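Long-range contact in extracellular ligand-binding receptor (Rhodopseudomonas palustris, PDB 4F06), which binds p-hydroxybenzoic acid and probably delivers such lignin-derived aromatic acids to an ABC transporter as its solute-binding protein: residues T337-L342 with T359-P364. Sequence-based numbering, arbitrary orientation.
Sequences TQNVYL and TFKAQP
Asn-339 faces Lys-361 and Ala-362 across a beta bulge in the antiparallel hairpin of strands 336-348 and 351-363. Asn-339 OD1 accepts a hydrogen bond from Ala-362 N at 3.1 Å, in the carbonyl plane and on a lone pair, and another from a water, which in turn accepts a weak one from Lys-361 NZ. CG beside the backbone N (chi1 -61°) puts OD1 against Lys-361 CA, while Asn-339 ND2 lies 3.8 Å from Thr-359 CG2. Backbone bonds flank it: Val-340 and Phe-360 exchange two, and Gln-338 and Gln-363 two more, the register slipping by one residue between the pairs. Ala-362, with both backbone torsions positive (54°/53°), is where the chain turns its corner.

Asn-339 ND2 donates to Tyr-341 OH at 3.0 Å, in the amide plane. With OD1 held by Ala-362 N, this bond fixes the amide's rotation, and the hydroxyl is itself hydrogen-bonded to Arg-324 O. An alanine in place of Asn-339 would probably leave the Ala-362 N-H without its acceptor and the Tyr-341 hydroxyl without the Asn-339 donor. Thr-359 OG1 meets the ring edge of Tyr-341, 3.4 Å from CD2. On the other face Val-340 CG2 touches Gln-363 CG at 3.6 Å, and helix 123-136 covers Val-340, Leu-342 and Phe-360. The side-chain amide thus supplies the acceptor that the slipped backbone pairing does not offer Ala-362.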
ATOM      1  N   THR A 337      -4.982  10.416  -5.261  1.00  5.82           N
ATOM      2  CA  THR A 337      -5.384  11.254  -4.150  1.00  6.55           C
ATOM      3  C   THR A 337      -6.538  10.573  -3.422  1.00  6.63           C
ATOM      4  O   THR A 337      -7.461  10.073  -4.071  1.00  6.76           O
ATOM      5  CB  THR A 337      -5.818  12.621  -4.678  1.00  6.89           C
ATOM      6  OG1 THR A 337      -4.635  13.258  -5.156  1.00  9.93           O
ATOM      7  CG2 THR A 337      -6.433  13.498  -3.571  1.00  7.40           C
ATOM      8  N   GLN A 338      -6.496  10.523  -2.098  1.00  5.59           N
ATOM      9  CA  GLN A 338      -7.457   9.698  -1.361  1.00  6.19           C
ATOM     10  C   GLN A 338      -7.496  10.147   0.077  1.00  5.95           C
ATOM     11  O   GLN A 338      -6.562  10.745   0.636  1.00  6.28           O
ATOM     12  CB  GLN A 338      -7.031   8.227  -1.439  1.00  6.20           C
ATOM     13  CG  GLN A 338      -5.651   7.932  -0.792  1.00  6.22           C
ATOM     14  CD  GLN A 338      -5.194   6.544  -1.174  1.00  5.66           C
ATOM     15  OE1 GLN A 338      -6.017   5.690  -1.460  1.00  6.92           O
ATOM     16  NE2 GLN A 338      -3.870   6.289  -1.168  1.00  5.53           N
ATOM     17  N   ASN A 339      -8.580   9.772   0.758  1.00  5.77           N
ATOM     18  CA  ASN A 339      -8.647   9.980   2.216  1.00  5.98           C
ATOM     19  C   ASN A 339      -7.593   9.131   2.929  1.00  5.81           C
ATOM     20  O   ASN A 339      -7.248   8.003   2.489  1.00  6.16           O
ATOM     21  CB  ASN A 339     -10.004   9.482   2.720  1.00  6.28           C
ATOM     22  CG  ASN A 339     -11.174  10.226   2.118  1.00  6.48           C
ATOM     23  OD1 ASN A 339     -11.022  11.326   1.536  1.00  7.50           O
ATOM     24  ND2 ASN A 339     -12.359   9.635   2.282  1.00  7.99           N
ATOM     25  N   VAL A 340      -7.084   9.664   4.036  1.00  5.67           N
ATOM     26  CA  VAL A 340      -6.290   8.875   4.987  1.00  5.86           C
ATOM     27  C   VAL A 340      -7.049   8.846   6.283  1.00  6.14           C
ATOM     28  O   VAL A 340      -7.540   9.903   6.732  1.00  7.25           O
ATOM     29  CB  VAL A 340      -4.867   9.493   5.149  1.00  6.52           C
ATOM     30  CG1 VAL A 340      -4.081   8.754   6.236  1.00  7.97           C
ATOM     31  CG2 VAL A 340      -4.125   9.428   3.805  1.00  6.96           C
ATOM     32  N   TYR A 341      -7.231   7.673   6.864  1.00  6.00           N
ATOM     33  CA  TYR A 341      -8.040   7.539   8.064  1.00  6.11           C
ATOM     34  C   TYR A 341      -7.127   7.233   9.261  1.00  5.99           C
ATOM     35  O   TYR A 341      -6.145   6.508   9.136  1.00  6.43           O
ATOM     36  CB  TYR A 341      -9.061   6.387   7.896  1.00  6.13           C
ATOM     37  CG  TYR A 341      -9.927   6.517   6.672  1.00  5.54           C
ATOM     38  CD1 TYR A 341      -9.535   5.968   5.429  1.00  6.28           C
ATOM     39  CD2 TYR A 341     -11.164   7.163   6.752  1.00  7.33           C
ATOM     40  CE1 TYR A 341     -10.313   6.093   4.307  1.00  6.12           C
ATOM     41  CE2 TYR A 341     -11.972   7.233   5.631  1.00  7.43           C
ATOM     42  CZ  TYR A 341     -11.566   6.707   4.410  1.00  6.27           C
ATOM     43  OH  TYR A 341     -12.386   6.822   3.308  1.00  7.01           O
ATOM     44  N   LEU A 342      -7.507   7.757  10.417  1.00  6.74           N
ATOM     45  CA  LEU A 342      -6.954   7.288  11.691  1.00  7.16           C
ATOM     46  C   LEU A 342      -7.789   6.106  12.124  1.00  6.33           C
ATOM     47  O   LEU A 342      -9.027   6.219  12.165  1.00  7.44           O
ATOM     48  CB  LEU A 342      -7.002   8.400  12.750  1.00  8.23           C
ATOM     49  CG  LEU A 342      -6.605   7.893  14.162  1.00  9.10           C
ATOM     50  CD1 LEU A 342      -5.127   7.490  14.228  1.00  9.72           C
ATOM     51  CD2 LEU A 342      -6.960   8.957  15.190  1.00 11.29           C
ATOM     52  N   THR A 359     -11.286  10.891   9.619  1.00  7.16           N
ATOM     53  CA  THR A 359     -10.925  10.982   8.195  1.00  7.20           C
ATOM     54  C   THR A 359     -10.145  12.269   7.928  1.00  6.99           C
ATOM     55  O   THR A 359     -10.530  13.326   8.433  1.00  8.02           O
ATOM     56  CB  THR A 359     -12.218  11.028   7.333  1.00  7.28           C
ATOM     57  OG1 THR A 359     -12.987   9.844   7.617  1.00  8.29           O
ATOM     58  CG2 THR A 359     -11.891  11.021   5.841  1.00  9.59           C
ATOM     59  N   PHE A 360      -9.085  12.150   7.117  1.00  6.58           N
ATOM     60  CA  PHE A 360      -8.355  13.323   6.603  1.00  6.91           C
ATOM     61  C   PHE A 360      -8.559  13.245   5.100  1.00  6.07           C
ATOM     62  O   PHE A 360      -7.908  12.457   4.400  1.00  7.25           O
ATOM     63  CB  PHE A 360      -6.869  13.244   7.000  1.00  7.50           C
ATOM     64  CG  PHE A 360      -6.669  13.198   8.479  1.00  8.83           C
ATOM     65  CD1 PHE A 360      -6.686  14.366   9.235  1.00 13.14           C
ATOM     66  CD2 PHE A 360      -6.522  12.012   9.150  1.00 10.09           C
ATOM     67  CE1 PHE A 360      -6.541  14.348  10.622  1.00 14.70           C
ATOM     68  CE2 PHE A 360      -6.389  11.972  10.540  1.00 12.03           C
ATOM     69  CZ  PHE A 360      -6.421  13.148  11.278  1.00 13.83           C
ATOM     70  N   LYS A 361      -9.483  14.055   4.571  1.00  6.88           N
ATOM     71  CA  LYS A 361      -9.879  13.877   3.186  1.00  7.63           C
ATOM     72  C   LYS A 361      -8.846  14.286   2.145  1.00  7.21           C
ATOM     73  O   LYS A 361      -8.080  15.206   2.356  1.00  8.00           O
ATOM     74  CB  LYS A 361     -11.168  14.633   2.905  1.00  8.55           C
ATOM     75  CG  LYS A 361     -12.396  14.033   3.577  1.00 10.38           C
ATOM     76  CD  LYS A 361     -13.638  14.876   3.423  1.00 15.13           C
ATOM     77  CE  LYS A 361     -13.926  15.182   2.000  1.00 20.62           C
ATOM     78  NZ  LYS A 361     -14.782  14.065   1.535  1.00 39.01           N
ATOM     79  N   ALA A 362      -8.852  13.546   1.030  1.00  6.77           N
ATOM     80  CA  ALA A 362      -8.239  13.995  -0.238  1.00  8.30           C
ATOM     81  C   ALA A 362      -6.766  14.410  -0.029  1.00  7.11           C
ATOM     82  O   ALA A 362      -6.318  15.483  -0.432  1.00  8.92           O
ATOM     83  CB  ALA A 362      -9.096  15.127  -0.811  1.00 10.19           C
ATOM     84  N   GLN A 363      -5.993  13.495   0.580  1.00  6.24           N
ATOM     85  CA  GLN A 363      -4.546  13.722   0.731  1.00  6.76           C
ATOM     86  C   GLN A 363      -3.820  13.419  -0.585  1.00  6.29           C
ATOM     87  O   GLN A 363      -4.056  12.366  -1.178  1.00  6.62           O
ATOM     88  CB  GLN A 363      -3.982  12.817   1.817  1.00  7.29           C
ATOM     89  CG  GLN A 363      -4.676  12.976   3.154  1.00  7.80           C
ATOM     90  CD  GLN A 363      -4.534  14.355   3.751  1.00  8.92           C
ATOM     91  OE1 GLN A 363      -5.521  15.153   3.810  1.00 11.94           O
ATOM     92  NE2 GLN A 363      -3.349  14.671   4.172  1.00 10.52           N
ATOM     93  N   PRO A 364      -2.946  14.329  -1.059  1.00  6.56           N
ATOM     94  CA  PRO A 364      -2.099  14.037  -2.214  1.00  7.59           C
ATOM     95  C   PRO A 364      -0.825  13.284  -1.774  1.00  7.30           C
ATOM     96  O   PRO A 364      -0.679  12.921  -0.594  1.00  7.64           O
ATOM     97  CB  PRO A 364      -1.733  15.448  -2.681  1.00  8.53           C
ATOM     98  CG  PRO A 364      -1.529  16.194  -1.376  1.00 10.28           C
ATOM     99  CD  PRO A 364      -2.690  15.675  -0.494  1.00  8.83           C
TER
HETATM  100  O   HOH W   1     -12.149  12.888  -0.401  1.00 24.40           O